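Local atomic coordinates of XRE family transcriptional regulator (Enterobacter cloacae subsp. cloacae, PDB entry 6B8W), a protein that probably regulates transcription as a DNA-binding factor of the XRE family, this chain being its metal-binding cupin domain. Residues L15-F20 with L90-R95; V44-E49 with P84-S89. All coordinates share one frame; numbering follows the deposited sequence.

Contact 1 of 2, residues L15-F20 with L90-R95; sequences LKFDHF and LIHYPR
Phe17 and His92 sit directly across from each other on an antiparallel strand pair, and their rings point the same way off the sheet. CD1 of Phe17 lies over one face of the imidazole, 3.4 Å from His92 CE1, but the planes are 35° apart, so the overlap is oblique. Phe17 is swung there by a CG anti to its backbone N (chi1 167°). On the same face Leu90 fits between two aromatic neighbours: its CB meets the edge of the Phe17 ring at CE1, while its CG stands almost squarely over the His19 imidazole, a CH-pi contact of 4.1 Å to the ring centroid.

The other face is polar at its margin. Tyr93 OH donates to the anti lone pair of Asp18 OD2 at 2.7 Å, with carboxylate and phenol planes nearly perpendicular (78°); Ile91 CG2 lies against one face of the Tyr93 ring, toward its rim. Between the two faces the backbones are stitched by Asp18 N to Ile91 O (3.0 Å) and Ile91 N to Asp18 O (2.9 Å), and Tyr93 N to Lys16 O continues the ladder. Beyond the strands, Lys16 CD lies over one face of the Arg95 guanidinium, whose NH2 is held by Thr14 O.

A G1 beta bulge at Lys16-Phe17, opposite Asp12, lies just where strand 17-24 begins. Strand 85-92 runs between it and strand 40-47, with Ile91 resting on Glu41, a Mn(2+) ligand though no metal is bound in this chain, while the Phe17-His92 face meets the second subunit, where His92 NE2 hydrogen-bonds to His92 NE2 of that subunit.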
ATOM      1  N   LEU A  15       4.871 -10.946  10.062  1.00 35.28           N
ATOM      2  CA  LEU A  15       3.555 -10.716   9.525  1.00 33.71           C
ATOM      3  C   LEU A  15       3.171 -11.684   8.393  1.00 33.69           C
ATOM      4  O   LEU A  15       2.006 -11.686   7.997  1.00 33.86           O
ATOM      5  CB  LEU A  15       3.444  -9.272   9.023  1.00 33.22           C
ATOM      6  CG  LEU A  15       3.622  -8.168  10.072  1.00 34.02           C
ATOM      7  CD1 LEU A  15       3.441  -6.812   9.408  1.00 33.93           C
ATOM      8  CD2 LEU A  15       2.635  -8.329  11.216  1.00 35.59           C
ATOM      9  N   LYS A  16       4.123 -12.498   7.908  1.00 32.50           N
ATOM     10  CA  LYS A  16       3.912 -13.414   6.758  1.00 33.73           C
ATOM     11  C   LYS A  16       3.271 -12.582   5.667  1.00 31.39           C
ATOM     12  O   LYS A  16       2.158 -12.856   5.218  1.00 30.86           O
ATOM     13  CB  LYS A  16       3.049 -14.621   7.111  1.00 37.27           C
ATOM     14  CG  LYS A  16       3.743 -15.632   8.006  1.00 41.27           C
ATOM     15  CD  LYS A  16       2.879 -16.875   8.174  1.00 44.96           C
ATOM     16  CE  LYS A  16       3.603 -17.969   8.939  1.00 48.39           C
ATOM     17  NZ  LYS A  16       4.775 -18.495   8.185  1.00 49.18           N
ATOM     18  N   PHE A  17       4.016 -11.572   5.236  1.00 29.69           N
ATOM     19  CA  PHE A  17       3.486 -10.530   4.366  1.00 30.01           C
ATOM     20  C   PHE A  17       4.510 -10.003   3.361  1.00 29.41           C
ATOM     21  O   PHE A  17       5.657  -9.756   3.710  1.00 28.84           O
ATOM     22  CB  PHE A  17       2.989  -9.406   5.306  1.00 31.48           C
ATOM     23  CG  PHE A  17       2.682  -8.094   4.633  1.00 31.91           C
ATOM     24  CD1 PHE A  17       1.584  -7.960   3.803  1.00 33.42           C
ATOM     25  CD2 PHE A  17       3.452  -6.952   4.911  1.00 32.87           C
ATOM     26  CE1 PHE A  17       1.282  -6.735   3.205  1.00 33.82           C
ATOM     27  CE2 PHE A  17       3.145  -5.727   4.326  1.00 32.82           C
ATOM     28  CZ  PHE A  17       2.059  -5.616   3.475  1.00 33.13           C
ATOM     29  N   ASP A  18       4.080  -9.911   2.103  1.00 28.84           N
ATOM     30  CA  ASP A  18       4.860  -9.326   1.025  1.00 28.90           C
ATOM     31  C   ASP A  18       4.093  -8.118   0.518  1.00 27.27           C
ATOM     32  O   ASP A  18       2.871  -8.063   0.583  1.00 27.50           O
ATOM     33  CB  ASP A  18       5.100 -10.324  -0.124  1.00 30.51           C
ATOM     34  CG  ASP A  18       6.443 -11.021  -0.048  1.00 32.04           C
ATOM     35  OD1 ASP A  18       7.425 -10.417   0.444  1.00 33.77           O
ATOM     36  OD2 ASP A  18       6.534 -12.167  -0.554  1.00 35.03           O
ATOM     37  N   HIS A  19       4.824  -7.158  -0.009  1.00 27.49           N
ATOM     38  CA  HIS A  19       4.252  -5.910  -0.490  1.00 27.15           C
ATOM     39  C   HIS A  19       5.083  -5.546  -1.732  1.00 28.02           C
ATOM     40  O   HIS A  19       6.264  -5.193  -1.623  1.00 30.05           O
ATOM     41  CB  HIS A  19       4.425  -4.862   0.598  1.00 27.69           C
ATOM     42  CG  HIS A  19       3.661  -3.606   0.369  1.00 29.07           C
ATOM     43  ND1 HIS A  19       3.288  -2.775   1.399  1.00 30.76           N
ATOM     44  CD2 HIS A  19       3.135  -3.068  -0.755  1.00 31.31           C
ATOM     45  CE1 HIS A  19       2.599  -1.756   0.912  1.00 32.02           C
ATOM     46  NE2 HIS A  19       2.503  -1.903  -0.394  1.00 30.88           N
ATOM     47  N   PHE A  20       4.466  -5.661  -2.898  1.00 28.77           N
ATOM     48  CA  PHE A  20       5.127  -5.417  -4.145  1.00 29.01           C
ATOM     49  C   PHE A  20       4.599  -4.179  -4.818  1.00 28.04           C
ATOM     50  O   PHE A  20       3.418  -3.865  -4.722  1.00 26.34           O
ATOM     51  CB  PHE A  20       4.878  -6.604  -5.096  1.00 30.40           C
ATOM     52  CG  PHE A  20       5.371  -7.908  -4.570  1.00 32.24           C
ATOM     53  CD1 PHE A  20       6.739  -8.183  -4.547  1.00 34.96           C
ATOM     54  CD2 PHE A  20       4.485  -8.874  -4.114  1.00 33.11           C
ATOM     55  CE1 PHE A  20       7.211  -9.394  -4.058  1.00 36.14           C
ATOM     56  CE2 PHE A  20       4.947 -10.087  -3.631  1.00 34.65           C
ATOM     57  CZ  PHE A  20       6.315 -10.348  -3.603  1.00 34.93           C
ATOM     58  N   LEU A  90      -0.371  -6.643  -2.369  1.00 24.81           N
ATOM     59  CA  LEU A  90      -0.061  -7.073  -1.019  1.00 26.08           C
ATOM     60  C   LEU A  90      -0.476  -8.518  -0.889  1.00 25.67           C
ATOM     61  O   LEU A  90      -1.563  -8.888  -1.316  1.00 26.00           O
ATOM     62  CB  LEU A  90      -0.826  -6.249   0.008  1.00 27.69           C
ATOM     63  CG  LEU A  90      -0.435  -4.777   0.191  1.00 29.67           C
ATOM     64  CD1 LEU A  90      -0.703  -3.943  -1.038  1.00 30.06           C
ATOM     65  CD2 LEU A  90      -1.255  -4.251   1.354  1.00 31.80           C
ATOM     66  N   ILE A  91       0.386  -9.327  -0.290  1.00 25.72           N
ATOM     67  CA  ILE A  91       0.113 -10.743  -0.123  1.00 26.85           C
ATOM     68  C   ILE A  91       0.245 -11.143   1.334  1.00 26.09           C
ATOM     69  O   ILE A  91       1.278 -10.916   1.918  1.00 27.14           O
ATOM     70  CB  ILE A  91       1.102 -11.603  -0.936  1.00 29.63           C
ATOM     71  CG1 ILE A  91       1.074 -11.246  -2.437  1.00 32.54           C
ATOM     72  CG2 ILE A  91       0.815 -13.081  -0.710  1.00 30.00           C
ATOM     73  CD1 ILE A  91      -0.193 -11.647  -3.172  1.00 33.58           C
ATOM     74  N   HIS A  92      -0.818 -11.706   1.908  1.00 25.41           N
ATOM     75  CA  HIS A  92      -0.789 -12.249   3.267  1.00 25.31           C
ATOM     76  C   HIS A  92      -0.838 -13.784   3.130  1.00 25.17           C
ATOM     77  O   HIS A  92      -1.804 -14.339   2.585  1.00 25.86           O
ATOM     78  CB  HIS A  92      -1.955 -11.723   4.111  1.00 24.84           C
ATOM     79  CG  HIS A  92      -1.776 -10.312   4.572  1.00 25.00           C
ATOM     80  ND1 HIS A  92      -2.067  -9.226   3.776  1.00 24.01           N
ATOM     81  CD2 HIS A  92      -1.336  -9.809   5.753  1.00 26.61           C
ATOM     82  CE1 HIS A  92      -1.795  -8.115   4.443  1.00 26.54           C
ATOM     83  NE2 HIS A  92      -1.357  -8.442   5.645  1.00 25.77           N
ATOM     84  N   TYR A  93       0.213 -14.454   3.597  1.00 26.78           N
ATOM     85  CA  TYR A  93       0.309 -15.908   3.510  1.00 28.25           C
ATOM     86  C   TYR A  93      -0.319 -16.512   4.783  1.00 30.10           C
ATOM     87  O   TYR A  93      -0.230 -15.912   5.858  1.00 30.99           O
ATOM     88  CB  TYR A  93       1.764 -16.333   3.305  1.00 29.35           C
ATOM     89  CG  TYR A  93       2.474 -15.678   2.108  1.00 31.43           C
ATOM     90  CD1 TYR A  93       2.422 -16.232   0.822  1.00 32.84           C
ATOM     91  CD2 TYR A  93       3.205 -14.514   2.273  1.00 33.96           C
ATOM     92  CE1 TYR A  93       3.083 -15.635  -0.250  1.00 32.96           C
ATOM     93  CE2 TYR A  93       3.873 -13.906   1.211  1.00 35.58           C
ATOM     94  CZ  TYR A  93       3.819 -14.467  -0.047  1.00 36.24           C
ATOM     95  OH  TYR A  93       4.509 -13.820  -1.087  1.00 38.31           O
ATOM     96  N   PRO A  94      -0.979 -17.689   4.675  1.00 30.12           N
ATOM     97  CA  PRO A  94      -1.650 -18.232   5.859  1.00 31.37           C
ATOM     98  C   PRO A  94      -0.713 -18.842   6.912  1.00 33.88           C
ATOM     99  O   PRO A  94       0.370 -19.344   6.575  1.00 33.38           O
ATOM    100  CB  PRO A  94      -2.534 -19.322   5.267  1.00 32.20           C
ATOM    101  CG  PRO A  94      -1.747 -19.820   4.111  1.00 31.01           C
ATOM    102  CD  PRO A  94      -1.147 -18.576   3.511  1.00 30.48           C
ATOM    103  N   ARG A  95      -1.135 -18.787   8.175  1.00 34.97           N
ATOM    104  CA  ARG A  95      -0.356 -19.373   9.277  1.00 39.37           C
ATOM    105  C   ARG A  95      -1.089 -20.606   9.819  1.00 38.36           C
ATOM    106  O   ARG A  95      -0.508 -21.420  10.530  1.00 40.86           O
ATOM    107  CB  ARG A  95      -0.053 -18.340  10.382  1.00 43.60           C
ATOM    108  CG  ARG A  95      -1.258 -17.641  10.991  1.00 47.46           C
ATOM    109  CD  ARG A  95      -0.861 -16.632  12.080  1.00 51.34           C
ATOM    110  NE  ARG A  95      -0.175 -15.441  11.550  1.00 54.96           N
ATOM    111  CZ  ARG A  95       1.143 -15.195  11.585  1.00 55.92           C
ATOM    112  NH1 ARG A  95       2.007 -16.037  12.154  1.00 57.52           N
ATOM    113  NH2 ARG A  95       1.605 -14.069  11.055  1.00 56.50           N
ATOM    114  OXT ARG A  95      -2.258 -20.847   9.506  1.00 34.66           O
TER
HETATM  115  O   HOH W   1      -0.202 -13.190   6.766  1.00 31.79           O
HETATM  116  O   HOH W   2       2.794 -21.025   6.975  1.00 56.04           O

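Contact 2 of 2, residues V44-E49 with P84-S89; sequences VVISGE and PVHFHS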
ATOM      1  N   VAL A  44      -4.072  -2.424  -5.013  0.60 23.85           N
ATOM      2  CA  VAL A  44      -4.435  -1.015  -4.885  0.60 23.86           C
ATOM      3  C   VAL A  44      -3.740  -0.282  -6.019  0.60 23.66           C
ATOM      4  O   VAL A  44      -2.528  -0.428  -6.205  0.60 23.80           O
ATOM      5  CB  VAL A  44      -3.971  -0.403  -3.546  0.60 25.02           C
ATOM      6  CG1 VAL A  44      -4.289   1.091  -3.496  0.60 25.59           C
ATOM      7  CG2 VAL A  44      -4.613  -1.127  -2.374  0.60 25.61           C
ATOM      8  N   VAL A  45      -4.496   0.476  -6.801  1.00 23.46           N
ATOM      9  CA  VAL A  45      -3.907   1.248  -7.905  1.00 24.23           C
ATOM     10  C   VAL A  45      -3.311   2.537  -7.350  1.00 25.05           C
ATOM     11  O   VAL A  45      -3.938   3.220  -6.555  1.00 24.87           O
ATOM     12  CB  VAL A  45      -4.953   1.544  -8.998  1.00 24.22           C
ATOM     13  CG1 VAL A  45      -4.391   2.436 -10.100  1.00 25.01           C
ATOM     14  CG2 VAL A  45      -5.442   0.232  -9.609  1.00 24.52           C
ATOM     15  N   ILE A  46      -2.096   2.851  -7.780  1.00 26.59           N
ATOM     16  CA  ILE A  46      -1.391   4.049  -7.337  1.00 28.56           C
ATOM     17  C   ILE A  46      -1.550   5.131  -8.391  1.00 28.88           C
ATOM     18  O   ILE A  46      -1.981   6.234  -8.073  1.00 28.51           O
ATOM     19  CB  ILE A  46       0.101   3.755  -7.072  1.00 28.92           C
ATOM     20  CG1 ILE A  46       0.252   2.579  -6.095  1.00 28.57           C
ATOM     21  CG2 ILE A  46       0.811   4.993  -6.568  1.00 29.93           C
ATOM     22  CD1 ILE A  46      -0.548   2.677  -4.820  1.00 29.01           C
ATOM     23  N   SER A  47      -1.201   4.809  -9.638  1.00 28.87           N
ATOM     24  CA  SER A  47      -1.357   5.760 -10.757  1.00 30.49           C
ATOM     25  C   SER A  47      -1.745   4.998 -12.029  1.00 29.17           C
ATOM     26  O   SER A  47      -1.361   3.858 -12.215  1.00 28.37           O
ATOM     27  CB  SER A  47      -0.086   6.574 -10.974  1.00 33.00           C
ATOM     28  OG  SER A  47       1.000   5.763 -11.350  1.00 36.82           O
ATOM     29  N   GLY A  48      -2.537   5.630 -12.877  1.00 28.73           N
ATOM     30  CA  GLY A  48      -2.999   4.992 -14.102  1.00 29.74           C
ATOM     31  C   GLY A  48      -4.320   4.286 -13.881  1.00 29.65           C
ATOM     32  O   GLY A  48      -5.053   4.626 -12.964  1.00 29.72           O
ATOM     33  N   GLU A  49      -4.603   3.305 -14.735  1.00 29.16           N
ATOM     34  CA  GLU A  49      -5.836   2.526 -14.712  1.00 30.69           C
ATOM     35  C   GLU A  49      -5.473   1.070 -14.893  1.00 28.96           C
ATOM     36  O   GLU A  49      -4.737   0.732 -15.802  1.00 27.22           O
ATOM     37  CB  GLU A  49      -6.733   2.896 -15.880  1.00 34.04           C
ATOM     38  CG  GLU A  49      -7.116   4.342 -15.928  1.00 37.71           C
ATOM     39  CD  GLU A  49      -8.043   4.651 -17.075  1.00 39.93           C
ATOM     40  OE1 GLU A  49      -8.424   3.725 -17.832  1.00 37.94           O
ATOM     41  OE2 GLU A  49      -8.400   5.835 -17.181  1.00 43.34           O
ATOM     42  N   PRO A  84       1.718   3.707 -18.623  1.00 33.48           N
ATOM     43  CA  PRO A  84       1.945   2.692 -17.574  1.00 31.84           C
ATOM     44  C   PRO A  84       0.968   2.790 -16.408  1.00 29.54           C
ATOM     45  O   PRO A  84       0.468   3.880 -16.106  1.00 28.08           O
ATOM     46  CB  PRO A  84       3.360   2.990 -17.076  1.00 32.74           C
ATOM     47  CG  PRO A  84       4.024   3.739 -18.194  1.00 35.32           C
ATOM     48  CD  PRO A  84       2.940   4.500 -18.902  1.00 34.31           C
ATOM     49  N   VAL A  85       0.661   1.653 -15.805  1.00 28.12           N
ATOM     50  CA  VAL A  85      -0.169   1.646 -14.595  1.00 27.15           C
ATOM     51  C   VAL A  85       0.707   1.128 -13.467  1.00 26.86           C
ATOM     52  O   VAL A  85       1.395   0.120 -13.624  1.00 26.17           O
ATOM     53  CB  VAL A  85      -1.460   0.824 -14.714  1.00 27.79           C
ATOM     54  CG1 VAL A  85      -1.183  -0.632 -15.077  1.00 28.37           C
ATOM     55  CG2 VAL A  85      -2.274   0.905 -13.425  1.00 26.51           C
ATOM     56  N   HIS A  86       0.714   1.870 -12.355  1.00 25.07           N
ATOM     57  CA  HIS A  86       1.482   1.532 -11.177  1.00 25.41           C
ATOM     58  C   HIS A  86       0.510   1.067 -10.100  1.00 25.45           C
ATOM     59  O   HIS A  86      -0.426   1.781  -9.767  1.00 24.91           O
ATOM     60  CB  HIS A  86       2.252   2.772 -10.702  1.00 26.26           C
ATOM     61  CG  HIS A  86       3.067   2.554  -9.463  1.00 26.70           C
ATOM     62  ND1 HIS A  86       3.439   3.593  -8.637  1.00 28.17           N
ATOM     63  CD2 HIS A  86       3.534   1.425  -8.880  1.00 26.46           C
ATOM     64  CE1 HIS A  86       4.142   3.120  -7.623  1.00 29.68           C
ATOM     65  NE2 HIS A  86       4.194   1.800  -7.734  1.00 28.69           N
ATOM     66  N   PHE A  87       0.700  -0.144  -9.587  1.00 24.74           N
ATOM     67  CA  PHE A  87      -0.168  -0.629  -8.528  1.00 23.85           C
ATOM     68  C   PHE A  87       0.643  -1.373  -7.496  1.00 23.13           C
ATOM     69  O   PHE A  87       1.809  -1.672  -7.715  1.00 23.06           O
ATOM     70  CB  PHE A  87      -1.321  -1.480  -9.071  1.00 23.19           C
ATOM     71  CG  PHE A  87      -0.896  -2.745  -9.769  1.00 24.09           C
ATOM     72  CD1 PHE A  87      -0.533  -2.726 -11.107  1.00 24.76           C
ATOM     73  CD2 PHE A  87      -0.900  -3.956  -9.096  1.00 24.44           C
ATOM     74  CE1 PHE A  87      -0.162  -3.890 -11.754  1.00 26.49           C
ATOM     75  CE2 PHE A  87      -0.531  -5.133  -9.732  1.00 25.99           C
ATOM     76  CZ  PHE A  87      -0.166  -5.109 -11.071  1.00 26.28           C
ATOM     77  N   HIS A  88       0.053  -1.577  -6.327  1.00 22.61           N
ATOM     78  CA  HIS A  88       0.688  -2.392  -5.306  1.00 23.28           C
ATOM     79  C   HIS A  88      -0.078  -3.677  -5.176  1.00 23.81           C
ATOM     80  O   HIS A  88      -1.311  -3.698  -5.306  1.00 23.95           O
ATOM     81  CB  HIS A  88       0.717  -1.768  -3.908  1.00 24.06           C
ATOM     82  CG  HIS A  88       1.535  -0.531  -3.786  1.00 25.39           C
ATOM     83  ND1 HIS A  88       1.494   0.262  -2.656  1.00 26.09           N
ATOM     84  CD2 HIS A  88       2.376   0.083  -4.648  1.00 26.07           C
ATOM     85  CE1 HIS A  88       2.297   1.294  -2.820  1.00 27.37           C
ATOM     86  NE2 HIS A  88       2.832   1.221  -4.024  1.00 26.39           N
ATOM     87  N   SER A  89       0.660  -4.744  -4.900  1.00 24.61           N
ATOM     88  CA  SER A  89       0.094  -6.052  -4.666  1.00 25.08           C
ATOM     89  C   SER A  89       0.569  -6.476  -3.292  1.00 25.80           C
ATOM     90  O   SER A  89       1.764  -6.614  -3.064  1.00 27.00           O
ATOM     91  CB  SER A  89       0.552  -7.036  -5.740  1.00 26.27           C
ATOM     92  OG  SER A  89       0.233  -8.368  -5.373  1.00 28.25           O
TER
HETATM   93  O   HOH W   3       3.050   6.238  -9.216  1.00 32.76           O
HETATM   94  O   HOH W   4       0.865   5.671 -14.092  1.00 44.65           O
HETATM   95  O   HOH W   5      -2.495   3.610 -16.911  1.00 32.26           O
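A classic beta bulge marks this antiparallel pairing of strands 40-47 and 85-92 in the cupin barrel: Ile46 and Ser47 are set against the single His86. Beside it Val44 and His88 exchange two backbone hydrogen bonds. His86 O accepts from Ile46 N at 2.8 Å and from Ser47 N at 3.1 Å, both in the carbonyl plane. The extra residue turns Ile46 toward the partner strand, where its branches cover two imidazoles. With CG1 anti to its carbonyl carbon and a further bend at chi2 (-51°), CD1 stands over the centre of the His88 ring, 3.7 Å from the centroid. CB meanwhile lies over a face of His86, offset toward the rim, with CG2 3.6 Å from His86 ND1. His86 is anchored at its far nitrogen, NE2 bonding to Ser21 OG.

On the barrel-interior side, Val45 and Phe87 point the other way; the Phe87 ring meets that of the Mn(2+)-site residue Tyr77. At the turn, Gly48 passes so near Val85 that a CB would clash with Pro84 O and Val85 CA. Water bridges the exposed margin: one molecule lies in the plane of the His86 ring, 2.7 Å from ND1, and 3.0 Å from Ser47 OG.

Strand 85-92 serves both contacts, its later half pairing with strand 17-24 in contact 1 and its earlier half with strand 40-47 in contact 2, so it is the middle of three strands. Contact 2 is the more buried; contact 1 frays toward the C-terminus into the partly exposed Tyr93 and Pro94 and the exposed Arg95. Regular pairing with aromatic overlap and a phenol-carboxylate hydrogen bond marks contact 1, whereas contact 2 adds a bulge and aliphatic cover over imidazoles to its ladder. They meet where Phe20 N probably hydrogen-bonds to Ser89 O (2.9 Å) and the His19 and His88 rings come together. Each has one face against the second subunit, the other toward metal-site residues.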